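Local coordinates for pesticidial crystal protein CRY2AA (Bacillus thuringiensis serovar kurstaki, PDB 1I5P) that kills dipteran and lepidopteran insect larvae as a crystal toxin that binds midgut epithelial cells and causes their colloid-osmotic lysis, at residues Arg9-Val18 / Thr400-Ala408; Pro372-Asp383 / Arg412-Ile423. All coordinates share one frame; numbering follows the deposited sequence.

Interaction 1. Residues Arg9-Val18 / Thr400-Ala408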
loop_
_atom_site.group_PDB
_atom_site.type_symbol
_atom_site.label_atom_id
_atom_site.label_comp_id
_atom_site.label_asym_id
_atom_site.label_seq_id
_atom_site.Cartn_x
_atom_site.Cartn_y
_atom_site.Cartn_z
ATOM N N ARG A 9 7.160 -24.212 -10.792
ATOM C CA ARG A 9 7.698 -25.269 -9.933
ATOM C C ARG A 9 7.374 -26.678 -10.451
ATOM O O ARG A 9 8.268 -27.526 -10.498
ATOM C CB ARG A 9 7.183 -25.115 -8.496
ATOM C CG ARG A 9 5.898 -25.874 -8.209
ATOM C CD ARG A 9 4.903 -25.020 -7.459
ATOM N NE ARG A 9 3.608 -25.685 -7.337
ATOM C CZ ARG A 9 2.437 -25.053 -7.358
ATOM N NH1 ARG A 9 2.390 -23.733 -7.501
ATOM N NH2 ARG A 9 1.313 -25.741 -7.233
ATOM N N THR A 10 6.113 -26.935 -10.819
ATOM C CA THR A 10 5.721 -28.253 -11.349
ATOM C C THR A 10 4.221 -28.532 -11.552
ATOM O O THR A 10 3.821 -28.979 -12.629
ATOM C CB THR A 10 6.301 -29.408 -10.482
ATOM O OG1 THR A 10 6.153 -30.651 -11.182
ATOM C CG2 THR A 10 5.581 -29.493 -9.136
ATOM N N THR A 11 3.402 -28.272 -10.531
ATOM C CA THR A 11 1.958 -28.535 -10.595
ATOM C C THR A 11 1.294 -28.092 -11.905
ATOM O O THR A 11 1.392 -26.930 -12.307
ATOM C CB THR A 11 1.212 -27.871 -9.411
ATOM O OG1 THR A 11 1.900 -28.153 -8.186
ATOM C CG2 THR A 11 -0.209 -28.419 -9.304
ATOM N N ILE A 12 0.602 -29.030 -12.551
ATOM C CA ILE A 12 -0.073 -28.779 -13.827
ATOM C C ILE A 12 -1.484 -28.209 -13.671
ATOM O O ILE A 12 -2.139 -28.408 -12.643
ATOM C CB ILE A 12 -0.195 -30.082 -14.654
ATOM C CG1 ILE A 12 0.604 -31.208 -13.987
ATOM C CG2 ILE A 12 0.298 -29.846 -16.075
ATOM C CD1 ILE A 12 0.470 -32.554 -14.682
ATOM N N CYS A 13 -1.949 -27.509 -14.704
ATOM C CA CYS A 13 -3.292 -26.933 -14.703
ATOM C C CYS A 13 -3.641 -26.339 -16.070
ATOM O O CYS A 13 -4.708 -25.751 -16.254
ATOM C CB CYS A 13 -3.418 -25.871 -13.607
ATOM S SG CYS A 13 -4.965 -25.988 -12.660
ATOM N N ASP A 14 -2.725 -26.506 -17.021
ATOM C CA ASP A 14 -2.884 -26.030 -18.398
ATOM C C ASP A 14 -3.193 -24.544 -18.560
ATOM O O ASP A 14 -3.886 -23.942 -17.739
ATOM C CB ASP A 14 -3.961 -26.849 -19.120
ATOM C CG ASP A 14 -3.498 -27.350 -20.478
ATOM O OD1 ASP A 14 -2.454 -26.865 -20.970
ATOM O OD2 ASP A 14 -4.180 -28.224 -21.056
ATOM N N ALA A 15 -2.669 -23.968 -19.641
ATOM C CA ALA A 15 -2.863 -22.556 -19.956
ATOM C C ALA A 15 -4.319 -22.289 -20.321
ATOM O O ALA A 15 -4.863 -21.231 -20.003
ATOM C CB ALA A 15 -1.949 -22.149 -21.111
ATOM N N TYR A 16 -4.945 -23.250 -20.996
ATOM C CA TYR A 16 -6.342 -23.106 -21.381
ATOM C C TYR A 16 -7.206 -23.207 -20.121
ATOM O O TYR A 16 -7.943 -24.182 -19.931
ATOM C CB TYR A 16 -6.755 -24.200 -22.373
ATOM C CG TYR A 16 -8.150 -23.991 -22.925
ATOM C CD1 TYR A 16 -8.401 -23.000 -23.875
ATOM C CD2 TYR A 16 -9.231 -24.738 -22.451
ATOM C CE1 TYR A 16 -9.695 -22.752 -24.334
ATOM C CE2 TYR A 16 -10.529 -24.497 -22.902
ATOM C CZ TYR A 16 -10.755 -23.504 -23.842
ATOM O OH TYR A 16 -12.039 -23.249 -24.274
ATOM N N ASN A 17 -7.097 -22.193 -19.262
ATOM C CA ASN A 17 -7.846 -22.124 -18.005
ATOM C C ASN A 17 -7.382 -20.917 -17.181
ATOM O O ASN A 17 -8.109 -20.443 -16.300
ATOM C CB ASN A 17 -7.645 -23.408 -17.189
ATOM C CG ASN A 17 -8.431 -23.406 -15.886
ATOM O OD1 ASN A 17 -7.859 -23.547 -14.802
ATOM N ND2 ASN A 17 -9.745 -23.249 -15.986
ATOM N N VAL A 18 -6.175 -20.430 -17.478
ATOM C CA VAL A 18 -5.574 -19.281 -16.784
ATOM C C VAL A 18 -4.452 -18.645 -17.617
ATOM O O VAL A 18 -3.607 -17.914 -17.089
ATOM C CB VAL A 18 -4.966 -19.704 -15.417
ATOM C CG1 VAL A 18 -6.050 -19.784 -14.350
ATOM C CG2 VAL A 18 -4.268 -21.049 -15.562
ATOM N N THR A 400 -1.853 -19.338 -6.010
ATOM C CA THR A 400 -1.922 -18.393 -7.120
ATOM C C THR A 400 -3.349 -18.065 -7.540
ATOM O O THR A 400 -4.300 -18.668 -7.051
ATOM C CB THR A 400 -1.189 -18.961 -8.344
ATOM O OG1 THR A 400 -1.932 -20.068 -8.873
ATOM C CG2 THR A 400 0.205 -19.443 -7.953
ATOM N N THR A 401 -3.484 -17.100 -8.448
ATOM C CA THR A 401 -4.788 -16.695 -8.968
ATOM C C THR A 401 -5.476 -17.963 -9.442
ATOM O O THR A 401 -6.700 -18.053 -9.490
ATOM C CB THR A 401 -4.640 -15.736 -10.159
ATOM O OG1 THR A 401 -3.717 -16.290 -11.107
ATOM C CG2 THR A 401 -4.131 -14.383 -9.689
ATOM N N LEU A 402 -4.657 -18.937 -9.813
ATOM C CA LEU A 402 -5.155 -20.229 -10.222
ATOM C C LEU A 402 -5.065 -20.951 -8.882
ATOM O O LEU A 402 -4.104 -20.757 -8.142
ATOM C CB LEU A 402 -4.208 -20.860 -11.238
ATOM C CG LEU A 402 -4.773 -21.982 -12.109
ATOM C CD1 LEU A 402 -3.629 -22.636 -12.868
ATOM C CD2 LEU A 402 -5.498 -23.006 -11.244
ATOM N N SER A 403 -6.047 -21.772 -8.551
ATOM C CA SER A 403 -6.019 -22.458 -7.266
ATOM C C SER A 403 -4.773 -23.308 -7.006
ATOM O O SER A 403 -4.785 -24.179 -6.140
ATOM C CB SER A 403 -7.277 -23.304 -7.120
ATOM O OG SER A 403 -8.422 -22.470 -7.178
ATOM N N LEU A 404 -3.702 -23.051 -7.750
ATOM C CA LEU A 404 -2.455 -23.787 -7.575
ATOM C C LEU A 404 -1.813 -23.401 -6.258
ATOM O O LEU A 404 -1.536 -22.231 -6.008
ATOM C CB LEU A 404 -1.489 -23.489 -8.722
ATOM C CG LEU A 404 -1.659 -24.237 -10.048
ATOM C CD1 LEU A 404 -0.508 -25.214 -10.203
ATOM C CD2 LEU A 404 -3.002 -24.961 -10.102
ATOM N N ARG A 405 -1.573 -24.399 -5.421
ATOM C CA ARG A 405 -0.984 -24.162 -4.119
ATOM C C ARG A 405 0.285 -24.967 -3.880
ATOM O O ARG A 405 0.395 -26.120 -4.272
ATOM C CB ARG A 405 -2.000 -24.505 -3.029
ATOM C CG ARG A 405 -1.499 -24.302 -1.612
ATOM C CD ARG A 405 -2.541 -24.850 -0.659
ATOM N NE ARG A 405 -3.846 -24.252 -0.928
ATOM C CZ ARG A 405 -4.995 -24.702 -0.440
ATOM N NH1 ARG A 405 -5.016 -25.768 0.348
ATOM N NH2 ARG A 405 -6.124 -24.073 -0.728
ATOM N N CYS A 406 1.255 -24.330 -3.247
ATOM C CA CYS A 406 2.478 -25.004 -2.908
ATOM C C CYS A 406 3.099 -24.351 -1.657
ATOM O O CYS A 406 2.615 -23.328 -1.148
ATOM C CB CYS A 406 3.420 -25.028 -4.120
ATOM S SG CYS A 406 4.089 -23.440 -4.731
ATOM N N GLY A 407 4.127 -24.992 -1.119
ATOM C CA GLY A 407 4.758 -24.478 0.079
ATOM C C GLY A 407 5.375 -25.603 0.884
ATOM O O GLY A 407 5.490 -26.726 0.399
ATOM N N ALA A 408 5.769 -25.312 2.119
ATOM C CA ALA A 408 6.391 -26.321 2.960
ATOM C C ALA A 408 5.402 -27.382 3.419
ATOM O O ALA A 408 5.656 -28.576 3.273
ATOM C CB ALA A 408 7.054 -25.663 4.163
#

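Interaction 2. Residues Pro372-Asp383 / Arg412-Ile423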
loop_
_atom_site.group_PDB
_atom_site.type_symbol
_atom_site.label_atom_id
_atom_site.label_comp_id
_atom_site.label_asym_id
_atom_site.label_seq_id
_atom_site.Cartn_x
_atom_site.Cartn_y
_atom_site.Cartn_z
ATOM N N PRO A 372 0.030 -15.005 -10.682
ATOM C CA PRO A 372 0.774 -14.598 -9.492
ATOM C C PRO A 372 0.178 -15.155 -8.204
ATOM O O PRO A 372 -0.972 -15.601 -8.175
ATOM C CB PRO A 372 0.671 -13.080 -9.532
ATOM C CG PRO A 372 -0.711 -12.884 -10.096
ATOM C CD PRO A 372 -0.696 -13.861 -11.257
ATOM N N PHE A 373 0.971 -15.121 -7.142
ATOM C CA PHE A 373 0.521 -15.579 -5.836
ATOM C C PHE A 373 -0.403 -14.489 -5.296
ATOM O O PHE A 373 -0.166 -13.304 -5.545
ATOM C CB PHE A 373 1.714 -15.742 -4.892
ATOM C CG PHE A 373 2.570 -16.939 -5.189
ATOM C CD1 PHE A 373 3.887 -16.781 -5.599
ATOM C CD2 PHE A 373 2.067 -18.229 -5.031
ATOM C CE1 PHE A 373 4.694 -17.888 -5.844
ATOM C CE2 PHE A 373 2.863 -19.343 -5.272
ATOM C CZ PHE A 373 4.179 -19.175 -5.679
ATOM N N VAL A 374 -1.453 -14.877 -4.574
ATOM C CA VAL A 374 -2.376 -13.900 -3.996
ATOM C C VAL A 374 -2.745 -14.227 -2.549
ATOM O O VAL A 374 -3.140 -13.339 -1.783
ATOM C CB VAL A 374 -3.686 -13.774 -4.837
ATOM C CG1 VAL A 374 -3.378 -13.129 -6.181
ATOM C CG2 VAL A 374 -4.331 -15.144 -5.049
ATOM N N ARG A 375 -2.587 -15.489 -2.163
ATOM C CA ARG A 375 -2.951 -15.907 -0.817
ATOM C C ARG A 375 -1.856 -16.741 -0.155
ATOM O O ARG A 375 -1.223 -17.575 -0.808
ATOM C CB ARG A 375 -4.259 -16.703 -0.893
ATOM C CG ARG A 375 -4.903 -17.045 0.436
ATOM C CD ARG A 375 -6.185 -17.838 0.206
ATOM N NE ARG A 375 -7.251 -17.061 -0.435
ATOM C CZ ARG A 375 -8.186 -16.382 0.226
ATOM N NH1 ARG A 375 -8.185 -16.375 1.553
ATOM N NH2 ARG A 375 -9.144 -15.736 -0.436
ATOM N N SER A 376 -1.631 -16.514 1.140
ATOM C CA SER A 376 -0.613 -17.264 1.878
ATOM C C SER A 376 -1.111 -17.766 3.238
ATOM O O SER A 376 -2.041 -17.204 3.814
ATOM C CB SER A 376 0.619 -16.391 2.103
ATOM O OG SER A 376 0.311 -15.302 2.962
ATOM N N TRP A 377 -0.486 -18.836 3.724
ATOM C CA TRP A 377 -0.775 -19.432 5.032
ATOM C C TRP A 377 0.583 -19.438 5.731
ATOM O O TRP A 377 1.514 -20.100 5.279
ATOM C CB TRP A 377 -1.290 -20.864 4.885
ATOM C CG TRP A 377 -2.669 -20.950 4.307
ATOM C CD1 TRP A 377 -3.841 -21.064 4.995
ATOM C CD2 TRP A 377 -3.018 -20.916 2.920
ATOM N NE1 TRP A 377 -4.900 -21.106 4.123
ATOM C CE2 TRP A 377 -4.424 -21.014 2.844
ATOM C CE3 TRP A 377 -2.278 -20.807 1.734
ATOM C CZ2 TRP A 377 -5.109 -21.011 1.622
ATOM C CZ3 TRP A 377 -2.958 -20.804 0.521
ATOM C CH2 TRP A 377 -4.360 -20.904 0.476
ATOM N N LEU A 378 0.696 -18.704 6.833
ATOM C CA LEU A 378 1.965 -18.595 7.534
ATOM C C LEU A 378 1.932 -18.977 9.009
ATOM O O LEU A 378 2.955 -18.910 9.698
ATOM C CB LEU A 378 2.465 -17.158 7.408
ATOM C CG LEU A 378 2.438 -16.580 5.990
ATOM C CD1 LEU A 378 2.559 -15.060 6.044
ATOM C CD2 LEU A 378 3.572 -17.191 5.175
ATOM N N ASP A 379 0.761 -19.373 9.488
ATOM C CA ASP A 379 0.590 -19.739 10.891
ATOM C C ASP A 379 1.336 -21.004 11.295
ATOM O O ASP A 379 1.635 -21.865 10.463
ATOM C CB ASP A 379 -0.899 -19.930 11.214
ATOM C CG ASP A 379 -1.691 -18.630 11.152
ATOM O OD1 ASP A 379 -1.085 -17.556 10.941
ATOM O OD2 ASP A 379 -2.924 -18.686 11.328
ATOM N N SER A 380 1.638 -21.093 12.586
ATOM C CA SER A 380 2.296 -22.255 13.163
ATOM C C SER A 380 1.364 -22.699 14.282
ATOM O O SER A 380 0.456 -21.958 14.662
ATOM C CB SER A 380 3.651 -21.882 13.763
ATOM O OG SER A 380 3.476 -21.116 14.941
ATOM N N GLY A 381 1.592 -23.894 14.813
ATOM C CA GLY A 381 0.754 -24.383 15.888
ATOM C C GLY A 381 1.132 -25.764 16.393
ATOM O O GLY A 381 2.029 -26.427 15.862
ATOM N N THR A 382 0.440 -26.203 17.436
ATOM C CA THR A 382 0.707 -27.511 18.001
ATOM C C THR A 382 -0.585 -28.276 18.192
ATOM O O THR A 382 -1.529 -27.769 18.794
ATOM C CB THR A 382 1.413 -27.404 19.368
ATOM O OG1 THR A 382 2.630 -26.662 19.224
ATOM C CG2 THR A 382 1.735 -28.793 19.910
ATOM N N ASP A 383 -0.635 -29.488 17.653
ATOM C CA ASP A 383 -1.806 -30.334 17.813
ATOM C C ASP A 383 -1.461 -31.404 18.842
ATOM O O ASP A 383 -0.342 -31.917 18.862
ATOM C CB ASP A 383 -2.183 -31.016 16.497
ATOM C CG ASP A 383 -2.524 -30.035 15.397
ATOM O OD1 ASP A 383 -3.138 -28.990 15.694
ATOM O OD2 ASP A 383 -2.188 -30.323 14.226
ATOM N N ARG A 412 -3.498 -24.287 6.517
ATOM C CA ARG A 412 -4.387 -24.277 7.669
ATOM C C ARG A 412 -4.144 -22.993 8.448
ATOM O O ARG A 412 -3.128 -22.325 8.251
ATOM C CB ARG A 412 -4.151 -25.508 8.559
ATOM C CG ARG A 412 -2.723 -25.711 9.028
ATOM C CD ARG A 412 -2.592 -27.010 9.835
ATOM N NE ARG A 412 -3.370 -26.985 11.076
ATOM C CZ ARG A 412 -3.314 -27.924 12.018
ATOM N NH1 ARG A 412 -2.518 -28.973 11.867
ATOM N NH2 ARG A 412 -4.048 -27.810 13.119
ATOM N N GLY A 413 -5.080 -22.648 9.326
ATOM C CA GLY A 413 -4.954 -21.429 10.102
ATOM C C GLY A 413 -5.396 -20.249 9.260
ATOM O O GLY A 413 -6.012 -20.441 8.213
ATOM N N ASN A 414 -5.091 -19.031 9.695
ATOM C CA ASN A 414 -5.489 -17.852 8.924
ATOM C C ASN A 414 -4.737 -17.762 7.607
ATOM O O ASN A 414 -3.531 -18.007 7.555
ATOM C CB ASN A 414 -5.201 -16.560 9.693
ATOM C CG ASN A 414 -6.010 -16.423 10.961
ATOM O OD1 ASN A 414 -7.186 -16.760 11.003
ATOM N ND2 ASN A 414 -5.376 -15.896 12.002
ATOM N N SER A 415 -5.448 -17.409 6.545
ATOM C CA SER A 415 -4.808 -17.228 5.251
ATOM C C SER A 415 -4.749 -15.717 5.075
ATOM O O SER A 415 -5.622 -14.992 5.560
ATOM C CB SER A 415 -5.624 -17.860 4.117
ATOM O OG SER A 415 -6.678 -17.013 3.706
ATOM N N ASN A 416 -3.712 -15.243 4.398
ATOM C CA ASN A 416 -3.536 -13.817 4.179
ATOM C C ASN A 416 -3.871 -13.470 2.742
ATOM O O ASN A 416 -3.301 -14.019 1.805
ATOM C CB ASN A 416 -2.101 -13.432 4.527
ATOM C CG ASN A 416 -1.685 -13.975 5.879
ATOM O OD1 ASN A 416 -2.176 -13.519 6.917
ATOM N ND2 ASN A 416 -0.793 -14.968 5.879
ATOM N N TYR A 417 -4.805 -12.542 2.582
ATOM C CA TYR A 417 -5.256 -12.136 1.260
ATOM C C TYR A 417 -6.101 -10.873 1.375
ATOM O O TYR A 417 -6.801 -10.683 2.367
ATOM C CB TYR A 417 -6.103 -13.261 0.655
ATOM C CG TYR A 417 -6.913 -12.853 -0.551
ATOM C CD1 TYR A 417 -6.325 -12.779 -1.810
ATOM C CD2 TYR A 417 -8.264 -12.500 -0.429
ATOM C CE1 TYR A 417 -7.048 -12.362 -2.920
ATOM C CE2 TYR A 417 -8.998 -12.079 -1.536
ATOM C CZ TYR A 417 -8.381 -12.010 -2.776
ATOM O OH TYR A 417 -9.084 -11.555 -3.867
ATOM N N PHE A 418 -6.023 -10.011 0.368
ATOM C CA PHE A 418 -6.815 -8.783 0.337
ATOM C C PHE A 418 -7.281 -8.571 -1.101
ATOM O O PHE A 418 -6.489 -8.717 -2.031
ATOM C CB PHE A 418 -5.984 -7.577 0.799
ATOM C CG PHE A 418 -5.325 -7.768 2.139
ATOM C CD1 PHE A 418 -4.055 -8.332 2.230
ATOM C CD2 PHE A 418 -5.980 -7.396 3.311
ATOM C CE1 PHE A 418 -3.438 -8.522 3.473
ATOM C CE2 PHE A 418 -5.381 -7.581 4.558
ATOM C CZ PHE A 418 -4.105 -8.147 4.639
ATOM N N PRO A 419 -8.565 -8.218 -1.300
ATOM C CA PRO A 419 -9.122 -7.991 -2.640
ATOM C C PRO A 419 -8.259 -7.048 -3.457
ATOM O O PRO A 419 -7.818 -6.019 -2.948
ATOM C CB PRO A 419 -10.505 -7.406 -2.343
ATOM C CG PRO A 419 -10.877 -8.112 -1.079
ATOM C CD PRO A 419 -9.594 -7.973 -0.273
ATOM N N ASP A 420 -8.015 -7.415 -4.715
ATOM C CA ASP A 420 -7.195 -6.617 -5.635
ATOM C C ASP A 420 -5.729 -6.479 -5.227
ATOM O O ASP A 420 -4.973 -5.707 -5.825
ATOM C CB ASP A 420 -7.816 -5.233 -5.833
ATOM C CG ASP A 420 -9.180 -5.300 -6.510
ATOM O OD1 ASP A 420 -9.270 -5.858 -7.628
ATOM O OD2 ASP A 420 -10.160 -4.796 -5.922
ATOM N N TYR A 421 -5.323 -7.222 -4.205
ATOM C CA TYR A 421 -3.929 -7.198 -3.779
ATOM C C TYR A 421 -3.279 -8.493 -4.211
ATOM O O TYR A 421 -3.873 -9.567 -4.095
ATOM C CB TYR A 421 -3.797 -7.076 -2.256
ATOM C CG TYR A 421 -3.942 -5.671 -1.713
ATOM C CD1 TYR A 421 -5.193 -5.061 -1.634
ATOM C CD2 TYR A 421 -2.833 -4.968 -1.237
ATOM C CE1 TYR A 421 -5.345 -3.797 -1.095
ATOM C CE2 TYR A 421 -2.974 -3.693 -0.690
ATOM C CZ TYR A 421 -4.231 -3.116 -0.621
ATOM O OH TYR A 421 -4.380 -1.857 -0.081
ATOM N N PHE A 422 -2.061 -8.388 -4.723
ATOM C CA PHE A 422 -1.318 -9.565 -5.142
ATOM C C PHE A 422 -0.102 -9.694 -4.246
ATOM O O PHE A 422 0.398 -8.698 -3.713
ATOM C CB PHE A 422 -0.839 -9.437 -6.594
ATOM C CG PHE A 422 -1.947 -9.281 -7.597
ATOM C CD1 PHE A 422 -2.452 -8.024 -7.906
ATOM C CD2 PHE A 422 -2.490 -10.393 -8.225
ATOM C CE1 PHE A 422 -3.478 -7.874 -8.836
ATOM C CE2 PHE A 422 -3.525 -10.255 -9.160
ATOM C CZ PHE A 422 -4.017 -8.989 -9.460
ATOM N N ILE A 423 0.366 -10.920 -4.060
ATOM C CA ILE A 423 1.563 -11.114 -3.269
ATOM C C ILE A 423 2.689 -10.854 -4.266
ATOM O O ILE A 423 3.059 -11.735 -5.037
ATOM C CB ILE A 423 1.656 -12.549 -2.721
ATOM C CG1 ILE A 423 0.566 -12.769 -1.664
ATOM C CG2 ILE A 423 3.036 -12.787 -2.115
ATOM C CD1 ILE A 423 0.490 -14.190 -1.147
HETATM O O HOH W 1 3.404 -13.609 -7.235
HETATM O O HOH W 2 -3.519 -10.626 -1.576
HETATM O O HOH W 3 -1.044 -16.901 8.071
HETATM O O HOH W 4 -1.784 -20.089 8.247
HETATM O O HOH W 5 -2.599 -15.464 11.231
#

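Interaction 1. Residues Arg9-Val18 / Thr400-Ala408
T11 and L404 face each other with their CA atoms 7.2 Å apart, and V18 and L402 with theirs 6.6 Å apart. Between these points only D14-Y16 of the irregular chain swing clear of 400-408, with an inverse gamma turn centred on Y16. No hydrogen bond links the segments, so side chains make the contact. C13 rests across the ends of both leucines, L402 and L404. L404 CD2 lies 3.4 Å from C13 SG, while its other methyl meets T11. L402 has CG anti to its backbone N (chi1 -161°), which turns its branched end toward C13, where L402 CD2 comes within 3.3 Å of C13 SG. V18 crosses L402 at about a right angle, with its CG1 against L402 CG. At the other end the R9 chain bends at chi2 and lays one guanidinium face on C406, with C406 CB 3.3 Å above the plane. NE and NH2 of R9 both make weak bonds to T11 OG1, the NH2 one at 2.7 Å. R9 NH1 bonds to the backbone O of S363. The guanidinium rests beside the disulfide that C406 forms with C362. Around this contact, V365 and L366 extend the apolar patch of the leucines. The loop 9-18, before helix 25-28, thus packs on the turn leading into strand 405-407 and on C406 at its middle. That strand is outermost in a four-stranded antiparallel sheet of the middle domain.

Interaction 2. Residues Pro372-Asp383 / Arg412-Ile423
The guanidinium of R375 lies flat on the Y417 ring, centres 4.4 Å apart and planes at 22°. The R375 chain, with CG anti to the backbone N (chi1 -171°), bends at chi3 to bring it there. At the guanidinium edge S415 OG accepts in plane from R375 NH1 at 2.7 Å. One face of the W377 ring takes S415 CB in a CH-pi contact, 3.7 Å from the centroid of the five-membered ring, and R412 O sits at the ring edge. R412 and D383 form an end-on, two-nitrogen salt bridge, planes 19° apart. R412 NH1 and NH2 each bind one oxygen through its syn lone pair, R412 NH1 to D383 OD2 at 2.7 Å. The backbones pair antiparallel at S376 and N416. N416 ND2 also reaches S376 OG at 3.1 Å, an oxygen bonded to S466 OG as well. I423 N bonds to F373 O at 2.9 Å, and V374 CG1 packs on F422 CD2. D379 OD2 takes N414 N from above the carboxylate plane, and three waters bridge the two segments here. Polar bonds thus dominate from R375 to D383, while carbon packing gathers near F422. R375 NH1 also forms a salt bridge with D45, so its positive charge is probably well balanced.

Overall arrangement
The centres of the two interactions lie about 16 Å apart, and both reach one four-stranded antiparallel sheet of the middle domain. Its strands run in the order 405-407, 397-400, 373-377, 415-416. Interaction 1 lies at the 405-407 edge and interaction 2 toward the opposite edge. They meet where T401 N probably bonds to P372 O and where R405 packs on W377. Along the chain the segments alternate: 9-18, 372-383, 400-408, 412-423. Interaction 2 also reaches strand 422-430 of a three-stranded sheet and strand 381-385 of a mixed one. Residues 9-18 pack on one side, while W41 and D45 meet Y417 and R375 on the other. With K29 bound to D420, the N-terminal region is packed against the middle domain at several places.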